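Local coordinates for protein cellulase (Uncultured bacterium, PDB 3WX5) that hydrolyses internal beta-1,4-glucosidic bonds of cellulose as an endoglucanase of glycoside hydrolase family 12, at residues A[81-85]-A[86-90]; A[194-197]-A[198-201]. All coordinates share one frame; numbering follows the deposited sequence.

Contact 1 (A[81-85]-A[86-90])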
ATOM      1  N   LEU A  81       0.193  -5.377  -6.988  1.00 13.64           N
ATOM      2  CA  LEU A  81       0.308  -5.525  -8.425  1.00 15.10           C
ATOM      3  C   LEU A  81       1.370  -4.556  -8.930  1.00 16.34           C
ATOM      4  O   LEU A  81       1.450  -3.419  -8.458  1.00 13.98           O
ATOM      5  CB  LEU A  81      -1.029  -5.156  -9.064  1.00 15.19           C
ATOM      6  CG  LEU A  81      -0.984  -5.287 -10.591  1.00 16.94           C
ATOM      7  CD1 LEU A  81      -1.738  -6.499 -11.059  1.00 23.70           C
ATOM      8  CD2 LEU A  81      -1.540  -4.018 -11.204  1.00 18.96           C
ATOM      9  N   GLY A  82       2.210  -5.011  -9.856  1.00 13.36           N
ATOM     10  CA  GLY A  82       3.225  -4.144 -10.438  1.00 13.05           C
ATOM     11  C   GLY A  82       4.643  -4.471  -9.961  1.00 14.09           C
ATOM     12  O   GLY A  82       4.978  -5.646  -9.746  1.00 15.97           O
ATOM     13  N   CYS A  83       5.466  -3.429  -9.843  1.00 12.96           N
ATOM     14  CA  CYS A  83       6.906  -3.536  -9.615  1.00 14.70           C
ATOM     15  C   CYS A  83       7.311  -2.796  -8.337  1.00 16.49           C
ATOM     16  O   CYS A  83       7.255  -1.564  -8.274  1.00 13.65           O
ATOM     17  CB  CYS A  83       7.692  -2.980 -10.809  1.00 18.18           C
ATOM     18  SG  CYS A  83       7.268  -3.740 -12.432  1.00 24.23           S
ATOM     19  N   HIS A  84       7.689  -3.583  -7.331  1.00 15.04           N
ATOM     20  CA  HIS A  84       8.118  -3.115  -6.027  1.00 15.36           C
ATOM     21  C   HIS A  84       9.637  -3.236  -5.936  1.00 15.00           C
ATOM     22  O   HIS A  84      10.162  -4.350  -5.825  1.00 15.80           O
ATOM     23  CB  HIS A  84       7.451  -4.007  -4.957  1.00 15.71           C
ATOM     24  CG  HIS A  84       7.808  -3.650  -3.555  1.00 16.00           C
ATOM     25  ND1 HIS A  84       7.106  -2.712  -2.824  1.00 13.38           N
ATOM     26  CD2 HIS A  84       8.779  -4.120  -2.736  1.00 15.75           C
ATOM     27  CE1 HIS A  84       7.679  -2.564  -1.642  1.00 17.90           C
ATOM     28  NE2 HIS A  84       8.683  -3.425  -1.555  1.00 17.06           N
ATOM     29  N   TRP A  85      10.337  -2.105  -6.022  1.00 14.33           N
ATOM     30  CA  TRP A  85      11.795  -2.100  -6.072  1.00 16.68           C
ATOM     31  C   TRP A  85      12.324  -3.105  -7.101  1.00 16.91           C
ATOM     32  O   TRP A  85      13.244  -3.885  -6.819  1.00 17.41           O
ATOM     33  CB  TRP A  85      12.406  -2.348  -4.695  1.00 15.79           C
ATOM     34  CG  TRP A  85      12.567  -1.091  -3.875  1.00 19.78           C
ATOM     35  CD1 TRP A  85      13.690  -0.312  -3.764  1.00 20.01           C
ATOM     36  CD2 TRP A  85      11.561  -0.453  -3.083  1.00 20.53           C
ATOM     37  NE1 TRP A  85      13.447   0.755  -2.940  1.00 24.97           N
ATOM     38  CE2 TRP A  85      12.145   0.700  -2.515  1.00 20.99           C
ATOM     39  CE3 TRP A  85      10.214  -0.715  -2.839  1.00 22.10           C
ATOM     40  CZ2 TRP A  85      11.443   1.556  -1.662  1.00 25.37           C
ATOM     41  CZ3 TRP A  85       9.506   0.140  -1.981  1.00 27.94           C
ATOM     42  CH2 TRP A  85      10.124   1.263  -1.413  1.00 28.27           C
ATOM     43  N   GLY A  86      11.731  -3.075  -8.292  1.00 16.54           N
ATOM     44  CA  GLY A  86      12.217  -3.895  -9.409  1.00 18.38           C
ATOM     45  C   GLY A  86      11.730  -5.329  -9.429  1.00 20.84           C
ATOM     46  O   GLY A  86      11.991  -6.057 -10.394  1.00 21.92           O
ATOM     47  N   ALA A  87      11.035  -5.757  -8.377  1.00 20.14           N
ATOM     48  CA  ALA A  87      10.418  -7.086  -8.376  1.00 19.71           C
ATOM     49  C   ALA A  87       8.976  -7.010  -8.892  1.00 19.82           C
ATOM     50  O   ALA A  87       8.076  -6.575  -8.170  1.00 20.38           O
ATOM     51  CB  ALA A  87      10.463  -7.704  -6.971  1.00 19.73           C
ATOM     52  N   CYS A  88       8.764  -7.450 -10.135  1.00 18.91           N
ATOM     53  CA  CYS A  88       7.479  -7.291 -10.828  1.00 18.78           C
ATOM     54  C   CYS A  88       6.587  -8.539 -10.743  1.00 20.14           C
ATOM     55  O   CYS A  88       7.072  -9.690 -10.752  1.00 19.16           O
ATOM     56  CB  CYS A  88       7.695  -6.878 -12.304  1.00 20.15           C
ATOM     57  SG  CYS A  88       8.639  -5.308 -12.591  1.00 25.66           S
ATOM     58  N   THR A  89       5.283  -8.312 -10.664  1.00 14.79           N
ATOM     59  CA  THR A  89       4.301  -9.374 -10.820  1.00 15.45           C
ATOM     60  C   THR A  89       4.150  -9.755 -12.302  1.00 14.83           C
ATOM     61  O   THR A  89       4.794  -9.136 -13.163  1.00 16.42           O
ATOM     62  CB  THR A  89       2.956  -8.956 -10.222  1.00 15.17           C
ATOM     63  OG1 THR A  89       2.513  -7.755 -10.866  1.00 16.08           O
ATOM     64  CG2 THR A  89       3.118  -8.676  -8.733  1.00 15.36           C
ATOM     65  N   SER A  90       3.318 -10.744 -12.598  0.50 10.40           N
ATOM     66  CA  SER A  90       3.160 -11.196 -13.978  0.50  9.70           C
ATOM     67  C   SER A  90       2.140 -10.385 -14.747  0.50  7.12           C
ATOM     68  O   SER A  90       0.997 -10.233 -14.324  0.50  5.46           O
ATOM     69  CB  SER A  90       2.791 -12.680 -14.060  0.50 10.11           C
ATOM     70  OG  SER A  90       3.628 -13.447 -13.220  0.50 15.01           O
TER
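C83 and C88 are bonded through their sulfurs across a tight beta hairpin, strand 83-84 against strand 87-88, closed by a type I' turn from H84 to A87. The hairpin belongs to the jelly-roll fold of family 12. L81 and C83 bond through their backbones to V219 and H217, so the hairpin is fixed to strand 215-225.

The disulfide links a non-hydrogen-bonded antiparallel pair, with C83 SG 2.1 Å from C88 SG. The two side chains leave the same face of the hairpin. Each SG lies anti to its own carbonyl carbon (chi1 -55° and -58°), and this brings the two sulfurs together.

Backbone bonds hold the turn. H84 N donates to A87 O at 3.1 Å, and A87 N donates to H84 O at 3.0 Å. W85 and G86 both have positive phi, as this turn requires.

Further down the hairpin, T89 grips G82 at two atoms. G82 N donates to T89 OG1 at 2.9 Å in a nearly straight bond. T89 N returns a bond to G82 O at 2.8 Å. C88 CA also lies 3.2 Å from G82 O, a CA-H...O contact. The methyl CG2 of T89 packs against G82 O at 3.7 Å. A valine in place of T89 would probably leave G82 N without this acceptor, with only the backbone bond to G82 O still joining the pair.

Beside the turn, W85 turns an edge of its indole to one face of the neighbouring H84 ring. H84 ND1 is hydrogen-bonded to E220 OE2, which probably helps fix the turn of the ring. W85 meets Y136 and W125 edge-to-face. Its CE3 atom sits 3.3 Å above the plane of the H84 imidazole, over the ring centre.

Contact 2 (A[194-197]-A[198-201])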
ATOM      1  N   GLN A 194     -14.422  -1.612  -5.390  1.00 11.16           N
ATOM      2  CA  GLN A 194     -14.187  -0.800  -6.572  1.00 13.57           C
ATOM      3  C   GLN A 194     -13.794   0.627  -6.192  1.00 13.32           C
ATOM      4  O   GLN A 194     -14.287   1.619  -6.773  1.00 11.65           O
ATOM      5  CB  GLN A 194     -15.433  -0.821  -7.483  1.00 15.61           C
ATOM      6  CG  GLN A 194     -15.792  -2.258  -7.959  1.00 17.04           C
ATOM      7  CD  GLN A 194     -17.161  -2.352  -8.624  1.00 23.19           C
ATOM      8  OE1 GLN A 194     -17.958  -3.236  -8.308  1.00 34.01           O
ATOM      9  NE2 GLN A 194     -17.461  -1.407  -9.477  1.00 18.46           N
ATOM     10  N   LEU A 195     -12.813   0.724  -5.299  1.00 10.12           N
ATOM     11  CA  LEU A 195     -12.310   2.024  -4.891  1.00 10.50           C
ATOM     12  C   LEU A 195     -11.624   2.641  -6.077  1.00 10.46           C
ATOM     13  O   LEU A 195     -10.811   1.975  -6.738  1.00 12.34           O
ATOM     14  CB  LEU A 195     -11.321   1.885  -3.726  1.00  8.95           C
ATOM     15  CG  LEU A 195     -10.833   3.227  -3.157  1.00 12.67           C
ATOM     16  CD1 LEU A 195     -11.993   4.032  -2.470  1.00 12.96           C
ATOM     17  CD2 LEU A 195      -9.712   2.975  -2.182  1.00 14.89           C
ATOM     18  N   ASP A 196     -11.997   3.881  -6.403  1.00  9.00           N
ATOM     19  CA  ASP A 196     -11.421   4.559  -7.559  1.00 11.89           C
ATOM     20  C   ASP A 196     -10.049   5.150  -7.223  1.00 11.78           C
ATOM     21  O   ASP A 196      -9.954   6.276  -6.726  1.00 10.87           O
ATOM     22  CB  ASP A 196     -12.375   5.649  -8.055  1.00 11.99           C
ATOM     23  CG  ASP A 196     -11.871   6.360  -9.295  1.00 16.36           C
ATOM     24  OD1 ASP A 196     -10.729   6.104  -9.756  1.00 11.62           O
ATOM     25  OD2 ASP A 196     -12.649   7.176  -9.839  1.00 16.68           O
ATOM     26  N   LEU A 197      -8.992   4.368  -7.437  1.00 10.09           N
ATOM     27  CA  LEU A 197      -7.634   4.826  -7.114  1.00  8.11           C
ATOM     28  C   LEU A 197      -7.219   6.019  -8.013  1.00  9.12           C
ATOM     29  O   LEU A 197      -6.415   6.852  -7.589  1.00 10.31           O
ATOM     30  CB  LEU A 197      -6.615   3.683  -7.266  1.00 10.00           C
ATOM     31  CG  LEU A 197      -6.880   2.458  -6.368  1.00 10.41           C
ATOM     32  CD1 LEU A 197      -5.777   1.418  -6.473  1.00 11.70           C
ATOM     33  CD2 LEU A 197      -7.096   2.907  -4.899  1.00 14.18           C
ATOM     34  N   LYS A 198      -7.711   6.065  -9.251  0.50  2.00           N
ATOM     35  CA  LYS A 198      -7.331   7.147 -10.177  0.50  2.00           C
ATOM     36  C   LYS A 198      -7.798   8.503  -9.623  0.50  2.39           C
ATOM     37  O   LYS A 198      -7.147   9.518  -9.826  0.50  2.00           O
ATOM     38  CB  LYS A 198      -7.969   6.901 -11.557  0.50  2.00           C
ATOM     39  CG  LYS A 198      -7.528   7.852 -12.684  0.50  4.61           C
ATOM     40  CD  LYS A 198      -6.026   7.768 -12.921  0.50  7.60           C
ATOM     41  CE  LYS A 198      -5.515   8.671 -14.067  0.50 11.76           C
ATOM     42  NZ  LYS A 198      -6.512   9.591 -14.717  0.50  7.83           N
ATOM     43  N   ALA A 199      -8.903   8.505  -8.885  1.00  8.38           N
ATOM     44  CA  ALA A 199      -9.393   9.786  -8.308  1.00  8.25           C
ATOM     45  C   ALA A 199      -8.307  10.391  -7.421  1.00  9.83           C
ATOM     46  O   ALA A 199      -8.057  11.609  -7.471  1.00 12.48           O
ATOM     47  CB  ALA A 199     -10.678   9.580  -7.515  1.00 10.48           C
ATOM     48  N   PHE A 200      -7.654   9.557  -6.603  1.00  9.51           N
ATOM     49  CA  PHE A 200      -6.576  10.058  -5.733  1.00  9.23           C
ATOM     50  C   PHE A 200      -5.378  10.528  -6.523  1.00 10.17           C
ATOM     51  O   PHE A 200      -4.777  11.554  -6.213  1.00 11.33           O
ATOM     52  CB  PHE A 200      -6.150   8.978  -4.713  1.00 10.45           C
ATOM     53  CG  PHE A 200      -7.267   8.517  -3.831  1.00  8.18           C
ATOM     54  CD1 PHE A 200      -8.117   7.499  -4.245  1.00  8.42           C
ATOM     55  CD2 PHE A 200      -7.600   9.242  -2.673  1.00  8.07           C
ATOM     56  CE1 PHE A 200      -9.224   7.112  -3.502  1.00  7.91           C
ATOM     57  CE2 PHE A 200      -8.658   8.814  -1.875  1.00 11.73           C
ATOM     58  CZ  PHE A 200      -9.483   7.747  -2.296  1.00 12.56           C
ATOM     59  N   ILE A 201      -4.963   9.715  -7.490  1.00  9.93           N
ATOM     60  CA  ILE A 201      -3.922  10.115  -8.379  1.00  9.93           C
ATOM     61  C   ILE A 201      -4.165  11.472  -9.031  1.00 10.47           C
ATOM     62  O   ILE A 201      -3.293  12.348  -8.988  1.00 12.74           O
ATOM     63  CB  ILE A 201      -3.674   9.045  -9.470  1.00  8.69           C
ATOM     64  CG1 ILE A 201      -3.282   7.725  -8.793  1.00 11.15           C
ATOM     65  CG2 ILE A 201      -2.596   9.542 -10.403  1.00  9.03           C
ATOM     66  CD1 ILE A 201      -3.005   6.524  -9.790  1.00  9.34           C
TER
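D196 caps the first turn of helix 197-206 from the N-cap position, reaching A199 with its side chain. CG lies anti to the backbone N (chi1 -178°), and this swings OD1 over the helix start. A199 N donates to D196 OD1 at 3.1 Å, meeting it from above the carboxylate plane. The same N-H also bonds D196 O at 3.3 Å, so one donor is shared by two acceptors.

The inner side is tightly packed. L195, L197, F200 and I201 are all buried. The F200 ring sets CD1 3.3 Å from D196 O, and L195 CG comes within 4.2 Å of F200 CE1. W169 and Y183 meet the same ring edge-to-face. I201 N gives L197 O a straight bond of 3.2 Å (173°) in the carbonyl plane, the first regular helical bond here.

The outer side is looser. D196, K198 and A199 are partly exposed. The lysine chain bends away from D196, and its NZ forms a salt bridge with D202.

A carboxylate at the start of a helix faces the positive end of the helix dipole. This would probably favour the ionised form of D196 and help hold the helix start.

Along the chain, contact 1 comes first and contact 2 later. They are in series and neither nest nor cross. After strand 78-80 the chain turns a corner at 81-82, and contact 1 then closes the hairpin 83-88, whose incoming arm runs beside strand 215-225 of the larger sheet. Contact 2 closes no loop of its own. It is the joint where strand 191-196, an outermost strand of the six-stranded sheet, passes directly into helix 197-206. The buried side chains there reach strands 101-111, 117-127 and 140-149, so this joint touches both sheets of the jelly roll. The centres of contact 1 and contact 2 are about 20 Å apart, and the two do not touch.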